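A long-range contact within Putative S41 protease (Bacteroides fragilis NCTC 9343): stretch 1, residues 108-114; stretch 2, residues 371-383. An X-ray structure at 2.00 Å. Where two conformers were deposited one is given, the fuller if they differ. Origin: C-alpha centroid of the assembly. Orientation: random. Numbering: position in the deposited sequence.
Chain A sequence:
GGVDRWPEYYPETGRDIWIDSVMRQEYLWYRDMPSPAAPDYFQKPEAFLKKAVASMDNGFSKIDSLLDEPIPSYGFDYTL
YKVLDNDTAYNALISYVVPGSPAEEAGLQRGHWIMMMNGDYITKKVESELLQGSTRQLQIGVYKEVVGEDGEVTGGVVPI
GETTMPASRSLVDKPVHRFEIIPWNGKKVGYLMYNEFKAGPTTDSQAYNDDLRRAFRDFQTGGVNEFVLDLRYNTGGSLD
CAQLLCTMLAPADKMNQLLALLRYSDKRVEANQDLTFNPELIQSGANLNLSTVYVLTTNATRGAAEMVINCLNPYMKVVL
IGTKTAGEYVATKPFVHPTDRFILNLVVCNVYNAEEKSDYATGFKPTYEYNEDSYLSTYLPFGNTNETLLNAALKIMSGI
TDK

Stretch 1 (108-114) LQRGHWI
Stretch 2 371-383: NEDSYLSTYLPFG

An arginine buried between distant parts of a chain must have its charge answered and its flat surfaces covered, and this putative S41 protease meets both demands at Arg-110. The residue sits in a type II beta turn running from Gln-109 to His-112, closed by His-112 N to Gln-109 O at 3.0 Å. Its phi/psi of -54/130 and those of Gly-111, 103/-18, are typical of the two central turn positions. The CA-to-CB bond of His-112 (chi1 -81°, chi2 141°) points away from the second stretch, and its side chain folds back on the turn, where its ND1 accepts a hydrogen bond from Gln-109 N at 3.0 Å. Beyond it, Trp-113 and Ile-114 are in strand conformation.

The opposing stretch is mostly irregular, with short 3-10 segments at 372-374 and 376-377, then an extended run from Tyr-379 (-78/97) through Leu-380 (-134/165) and Pro-381 (-51/147) to Phe-382 (-60/138). The register pairs Arg-110 with Pro-381 and Gly-111 with Leu-380, each with CA atoms 5.1 Å apart; the chains run antiparallel here. Gly-111 is doubly suited to its place: its backbone angles by themselves call for glycine, and an ideal CB would lie 3.0 Å from Tyr-379 O, a clash.

The CA-to-CB bond of Arg-110 points toward the second stretch, and the chain is almost fully extended, with chi1 173°, chi2 -180° and chi3 168°, before chi4 of 96° turns the guanidinium plane. Extension carries the charged group between two aromatic rings. On one face lies Tyr-379 (chi1 -161°, chi2 -78°), with centres 4.1 Å apart and planes at 16°; Arg-110 CZ is 4.1 Å from the tyrosine ring centroid, a cation-pi contact. Over the opposite face lies Phe-382 (chi1 -60°, chi2 -69°), with centres 4.4 Å apart and planes at 25°. The phenylalanine also receives the arginine's last methylene: Arg-110 CD stands 3.8 Å from its ring centroid in a CH-pi contact.

With both faces covered, polar bonding falls to the guanidinium edge. Arg-110 NE donates to Leu-380 O at 2.9 Å, a backbone carbonyl, so the bond makes no demand on the leucine side chain. Arg-110 NH2 makes a hydrogen-bonded salt bridge to Glu-372 OE1 at 3.1 Å; the glutamate adopts chi1 63°, chi2 -179° and chi3 -2°. Arg-110 NH1 is satisfied elsewhere in the structure.

An apolar contact completes the join. The m rotamer of Trp-113 (chi2 73°) brings CH2 to 4.2 Å from Leu-376 CD1, which meets the indole edge from an m,t leucine. Separately, Gln-109 OE1 approaches Pro-381 CG at 3.6 Å, in van der Waals contact only.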

ATOM      1  N   LEU A 108      15.419 -14.940  -5.557  1.00 38.02           N
ATOM      2  CA  LEU A 108      14.869 -14.682  -4.233  1.00 31.62           C
ATOM      3  C   LEU A 108      13.351 -14.587  -4.276  1.00 31.12           C
ATOM      4  O   LEU A 108      12.751 -14.174  -5.277  1.00 29.50           O
ATOM      5  CB  LEU A 108      15.487 -13.432  -3.617  1.00 33.58           C
ATOM      6  CG  LEU A 108      16.985 -13.363  -3.284  1.00 28.82           C
ATOM      7  CD1 LEU A 108      17.320 -11.954  -2.858  1.00 29.86           C
ATOM      8  CD2 LEU A 108      17.345 -14.356  -2.200  1.00 32.74           C
ATOM      9  N   GLN A 109      12.741 -14.971  -3.164  1.00 28.46           N
ATOM     10  CA  GLN A 109      11.307 -14.986  -3.025  1.00 31.02           C
ATOM     11  C   GLN A 109      10.924 -14.586  -1.628  1.00 28.84           C
ATOM     12  O   GLN A 109      11.699 -14.766  -0.695  1.00 29.42           O
ATOM     13  CB  GLN A 109      10.772 -16.422  -3.190  1.00 34.10           C
ATOM     14  CG  GLN A 109      10.988 -17.065  -4.510  1.00 37.40           C
ATOM     15  CD  GLN A 109      10.235 -18.352  -4.612  1.00 40.99           C
ATOM     16  OE1 GLN A 109       8.997 -18.368  -4.603  1.00 47.47           O
ATOM     17  NE2 GLN A 109      10.962 -19.435  -4.683  1.00 35.78           N
ATOM     18  N   ARG A 110       9.718 -14.103  -1.473  1.00 29.78           N
ATOM     19  CA  ARG A 110       9.150 -13.890  -0.145  1.00 27.58           C
ATOM     20  C   ARG A 110       9.223 -15.183   0.676  1.00 28.24           C
ATOM     21  O   ARG A 110       8.825 -16.257   0.184  1.00 31.93           O
ATOM     22  CB  ARG A 110       7.702 -13.417  -0.317  1.00 29.29           C
ATOM     23  CG  ARG A 110       6.949 -13.327   0.982  1.00 30.81           C
ATOM     24  CD  ARG A 110       5.567 -12.872   0.758  1.00 25.46           C
ATOM     25  NE  ARG A 110       4.729 -13.059   1.993  1.00 38.81           N
ATOM     26  CZ  ARG A 110       4.499 -12.110   2.879  1.00 32.63           C
ATOM     27  NH1 ARG A 110       5.016 -10.916   2.713  1.00 45.43           N
ATOM     28  NH2 ARG A 110       3.756 -12.332   3.929  1.00 32.34           N
ATOM     29  N   GLY A 111       9.737 -15.096   1.910  1.00 27.40           N
ATOM     30  CA  GLY A 111       9.941 -16.254   2.779  1.00 27.72           C
ATOM     31  C   GLY A 111      11.409 -16.671   2.830  1.00 28.38           C
ATOM     32  O   GLY A 111      11.822 -17.412   3.700  1.00 28.03           O
ATOM     33  N   HIS A 112      12.198 -16.234   1.865  1.00 27.55           N
ATOM     34  CA  HIS A 112      13.626 -16.449   1.955  1.00 29.11           C
ATOM     35  C   HIS A 112      14.199 -15.490   2.969  1.00 29.93           C
ATOM     36  O   HIS A 112      13.703 -14.369   3.154  1.00 29.08           O
ATOM     37  CB  HIS A 112      14.330 -16.182   0.636  1.00 31.84           C
ATOM     38  CG  HIS A 112      14.261 -17.318  -0.325  1.00 34.20           C
ATOM     39  ND1 HIS A 112      14.085 -17.133  -1.673  1.00 36.04           N
ATOM     40  CD2 HIS A 112      14.351 -18.657  -0.133  1.00 35.64           C
ATOM     41  CE1 HIS A 112      14.072 -18.305  -2.272  1.00 33.13           C
ATOM     42  NE2 HIS A 112      14.229 -19.245  -1.359  1.00 36.46           N
ATOM     43  N   TRP A 113      15.276 -15.926   3.598  1.00 30.42           N
ATOM     44  CA  TRP A 113      15.977 -15.119   4.588  1.00 32.60           C
ATOM     45  C   TRP A 113      17.393 -14.909   4.102  1.00 32.10           C
ATOM     46  O   TRP A 113      18.024 -15.876   3.669  1.00 29.69           O
ATOM     47  CB  TRP A 113      16.074 -15.846   5.910  1.00 31.72           C
ATOM     48  CG  TRP A 113      14.791 -16.153   6.605  1.00 36.13           C
ATOM     49  CD1 TRP A 113      13.882 -17.079   6.250  1.00 33.79           C
ATOM     50  CD2 TRP A 113      14.339 -15.601   7.846  1.00 31.99           C
ATOM     51  NE1 TRP A 113      12.859 -17.129   7.171  1.00 36.52           N
ATOM     52  CE2 TRP A 113      13.116 -16.227   8.162  1.00 39.62           C
ATOM     53  CE3 TRP A 113      14.827 -14.615   8.705  1.00 30.35           C
ATOM     54  CZ2 TRP A 113      12.373 -15.897   9.291  1.00 33.97           C
ATOM     55  CZ3 TRP A 113      14.110 -14.317   9.848  1.00 34.82           C
ATOM     56  CH2 TRP A 113      12.881 -14.964  10.128  1.00 32.47           C
ATOM     57  N   ILE A 114      17.864 -13.665   4.094  1.00 32.07           N
ATOM     58  CA  ILE A 114      19.256 -13.366   3.758  1.00 27.29           C
ATOM     59  C   ILE A 114      20.039 -13.493   5.077  1.00 29.48           C
ATOM     60  O   ILE A 114      19.721 -12.820   6.068  1.00 30.83           O
ATOM     61  CB  ILE A 114      19.441 -11.990   3.157  1.00 26.13           C
ATOM     62  CG1 ILE A 114      18.631 -11.811   1.876  1.00 30.26           C
ATOM     63  CG2 ILE A 114      20.893 -11.769   2.767  1.00 24.20           C
ATOM     64  CD1 ILE A 114      18.764 -10.376   1.285  1.00 30.62           C
ATOM     65  N   ASN A 371      -1.475 -11.382  12.749  1.00 30.32           N
ATOM     66  CA  ASN A 371      -0.209 -10.679  12.551  1.00 30.45           C
ATOM     67  C   ASN A 371       0.689 -11.643  11.775  1.00 27.70           C
ATOM     68  O   ASN A 371       1.122 -12.635  12.305  1.00 27.19           O
ATOM     69  CB  ASN A 371       0.456 -10.332  13.887  1.00 29.14           C
ATOM     70  CG  ASN A 371       1.803  -9.646  13.718  1.00 32.32           C
ATOM     71  OD1 ASN A 371       2.302  -9.428  12.607  1.00 41.35           O
ATOM     72  ND2 ASN A 371       2.416  -9.314  14.845  1.00 46.58           N
ATOM     73  N   GLU A 372       1.023 -11.313  10.540  1.00 27.30           N
ATOM     74  CA  GLU A 372       1.805 -12.224   9.718  1.00 25.82           C
ATOM     75  C   GLU A 372       3.182 -12.574  10.320  1.00 29.18           C
ATOM     76  O   GLU A 372       3.703 -13.671  10.100  1.00 30.49           O
ATOM     77  CB  GLU A 372       1.964 -11.638   8.337  1.00 26.62           C
ATOM     78  CG  GLU A 372       2.750 -10.284   8.235  1.00 26.33           C
ATOM     79  CD  GLU A 372       2.850  -9.734   6.802  1.00 30.21           C
ATOM     80  OE1 GLU A 372       2.359 -10.399   5.858  1.00 29.43           O
ATOM     81  OE2 GLU A 372       3.423  -8.622   6.612  1.00 29.77           O
ATOM     82  N   ASP A 373       3.784 -11.627  11.053  1.00 27.90           N
ATOM     83  CA  ASP A 373       5.055 -11.865  11.717  1.00 28.57           C
ATOM     84  C   ASP A 373       5.030 -12.899  12.843  1.00 29.95           C
ATOM     85  O   ASP A 373       6.097 -13.335  13.249  1.00 31.42           O
ATOM     86  CB  ASP A 373       5.657 -10.565  12.229  1.00 32.42           C
ATOM     87  CG  ASP A 373       5.873  -9.530  11.118  1.00 39.50           C
ATOM     88  OD1 ASP A 373       6.030  -9.922   9.958  1.00 32.19           O
ATOM     89  OD2 ASP A 373       5.861  -8.323  11.419  1.00 41.80           O
ATOM     90  N   SER A 374       3.848 -13.291  13.340  0.60 32.15           N
ATOM     91  CA  SER A 374       3.734 -14.328  14.406  0.60 31.19           C
ATOM     92  C   SER A 374       3.683 -15.772  13.873  0.60 28.15           C
ATOM     93  O   SER A 374       3.775 -16.730  14.647  0.60 29.00           O
ATOM     94  CB  SER A 374       2.491 -14.066  15.280  0.60 32.09           C
ATOM     95  OG  SER A 374       2.645 -12.887  16.053  0.60 38.68           O
ATOM     96  N   TYR A 375       3.594 -15.921  12.551  1.00 28.69           N
ATOM     97  CA  TYR A 375       3.437 -17.203  11.930  1.00 27.48           C
ATOM     98  C   TYR A 375       4.547 -17.419  10.896  1.00 28.90           C
ATOM     99  O   TYR A 375       4.278 -17.482   9.681  1.00 29.39           O
ATOM    100  CB  TYR A 375       2.073 -17.242  11.232  1.00 29.12           C
ATOM    101  CG  TYR A 375       0.840 -17.119  12.082  1.00 23.20           C
ATOM    102  CD1 TYR A 375       0.356 -15.882  12.478  1.00 25.67           C
ATOM    103  CD2 TYR A 375       0.121 -18.245  12.443  1.00 28.56           C
ATOM    104  CE1 TYR A 375      -0.788 -15.801  13.256  1.00 23.10           C
ATOM    105  CE2 TYR A 375      -1.019 -18.172  13.191  1.00 27.56           C
ATOM    106  CZ  TYR A 375      -1.469 -16.959  13.619  1.00 23.37           C
ATOM    107  OH  TYR A 375      -2.648 -16.965  14.362  1.00 29.87           O
ATOM    108  N   LEU A 376       5.757 -17.598  11.391  1.00 27.15           N
ATOM    109  CA  LEU A 376       6.921 -17.727  10.509  1.00 31.10           C
ATOM    110  C   LEU A 376       6.885 -18.960   9.633  1.00 30.22           C
ATOM    111  O   LEU A 376       7.291 -18.899   8.476  1.00 34.65           O
ATOM    112  CB  LEU A 376       8.225 -17.662  11.320  1.00 30.84           C
ATOM    113  CG  LEU A 376       8.485 -16.308  11.997  1.00 37.06           C
ATOM    114  CD1 LEU A 376       9.837 -16.341  12.745  1.00 33.41           C
ATOM    115  CD2 LEU A 376       8.412 -15.120  11.041  1.00 30.84           C
ATOM    116  N   SER A 377       6.338 -20.061  10.137  1.00 31.87           N
ATOM    117  CA  SER A 377       6.260 -21.291   9.337  1.00 32.05           C
ATOM    118  C   SER A 377       5.313 -21.170   8.115  1.00 32.32           C
ATOM    119  O   SER A 377       5.443 -21.926   7.129  1.00 33.26           O
ATOM    120  CB  SER A 377       5.860 -22.461  10.207  1.00 33.04           C
ATOM    121  OG  SER A 377       4.468 -22.403  10.465  1.00 33.62           O
ATOM    122  N   THR A 378       4.360 -20.252   8.158  1.00 28.38           N
ATOM    123  CA  THR A 378       3.523 -19.990   6.988  1.00 29.56           C
ATOM    124  C   THR A 378       3.757 -18.569   6.324  1.00 28.95           C
ATOM    125  O   THR A 378       2.898 -18.059   5.602  1.00 27.06           O
ATOM    126  CB  THR A 378       2.052 -20.223   7.291  1.00 29.90           C
ATOM    127  OG1 THR A 378       1.693 -19.495   8.459  1.00 25.77           O
ATOM    128  CG2 THR A 378       1.774 -21.733   7.524  1.00 22.66           C
ATOM    129  N   TYR A 379       4.906 -17.954   6.578  1.00 29.95           N
ATOM    130  CA  TYR A 379       5.301 -16.707   5.890  1.00 26.86           C
ATOM    131  C   TYR A 379       5.804 -17.157   4.504  1.00 31.09           C
ATOM    132  O   TYR A 379       6.948 -17.607   4.359  1.00 29.38           O
ATOM    133  CB  TYR A 379       6.362 -16.013   6.707  1.00 29.30           C
ATOM    134  CG  TYR A 379       6.562 -14.557   6.397  1.00 28.18           C
ATOM    135  CD1 TYR A 379       7.269 -14.155   5.300  1.00 28.94           C
ATOM    136  CD2 TYR A 379       6.032 -13.581   7.233  1.00 27.71           C
ATOM    137  CE1 TYR A 379       7.466 -12.818   5.039  1.00 32.70           C
ATOM    138  CE2 TYR A 379       6.222 -12.219   6.970  1.00 28.04           C
ATOM    139  CZ  TYR A 379       6.930 -11.852   5.881  1.00 26.20           C
ATOM    140  OH  TYR A 379       7.161 -10.512   5.628  1.00 31.99           O
ATOM    141  N   LEU A 380       4.912 -17.083   3.509  1.00 32.14           N
ATOM    142  CA  LEU A 380       5.135 -17.732   2.224  1.00 32.32           C
ATOM    143  C   LEU A 380       4.811 -16.828   1.068  1.00 29.75           C
ATOM    144  O   LEU A 380       4.192 -15.789   1.281  1.00 32.31           O
ATOM    145  CB  LEU A 380       4.224 -18.970   2.132  1.00 34.62           C
ATOM    146  CG  LEU A 380       4.537 -20.158   3.022  1.00 34.44           C
ATOM    147  CD1 LEU A 380       3.375 -21.105   3.078  1.00 29.66           C
ATOM    148  CD2 LEU A 380       5.883 -20.849   2.555  1.00 32.10           C
ATOM    149  N   PRO A 381       5.263 -17.203  -0.167  1.00 28.69           N
ATOM    150  CA  PRO A 381       4.919 -16.395  -1.305  1.00 27.47           C
ATOM    151  C   PRO A 381       3.445 -16.081  -1.430  1.00 28.61           C
ATOM    152  O   PRO A 381       2.602 -16.909  -1.106  1.00 26.34           O
ATOM    153  CB  PRO A 381       5.336 -17.262  -2.499  1.00 29.47           C
ATOM    154  CG  PRO A 381       6.598 -18.002  -1.925  1.00 29.40           C
ATOM    155  CD  PRO A 381       6.202 -18.304  -0.532  1.00 23.69           C
ATOM    156  N   PHE A 382       3.160 -14.899  -1.952  1.00 30.12           N
ATOM    157  CA  PHE A 382       1.766 -14.512  -2.154  1.00 28.83           C
ATOM    158  C   PHE A 382       1.019 -15.463  -3.093  1.00 30.21           C
ATOM    159  O   PHE A 382       1.535 -15.909  -4.122  1.00 30.18           O
ATOM    160  CB  PHE A 382       1.697 -13.114  -2.719  1.00 29.31           C
ATOM    161  CG  PHE A 382       2.318 -12.065  -1.841  1.00 27.65           C
ATOM    162  CD1 PHE A 382       1.725 -11.716  -0.629  1.00 31.40           C
ATOM    163  CD2 PHE A 382       3.401 -11.336  -2.282  1.00 30.58           C
ATOM    164  CE1 PHE A 382       2.270 -10.715   0.137  1.00 33.55           C
ATOM    165  CE2 PHE A 382       3.938 -10.358  -1.534  1.00 28.06           C
ATOM    166  CZ  PHE A 382       3.354 -10.019  -0.319  1.00 30.90           C
ATOM    167  N   GLY A 383      -0.205 -15.794  -2.726  1.00 29.15           N
ATOM    168  CA  GLY A 383      -1.008 -16.702  -3.525  1.00 27.24           C
ATOM    169  C   GLY A 383      -0.784 -18.183  -3.193  1.00 30.28           C
ATOM    170  O   GLY A 383      -1.564 -19.015  -3.641  1.00 29.46           O
TER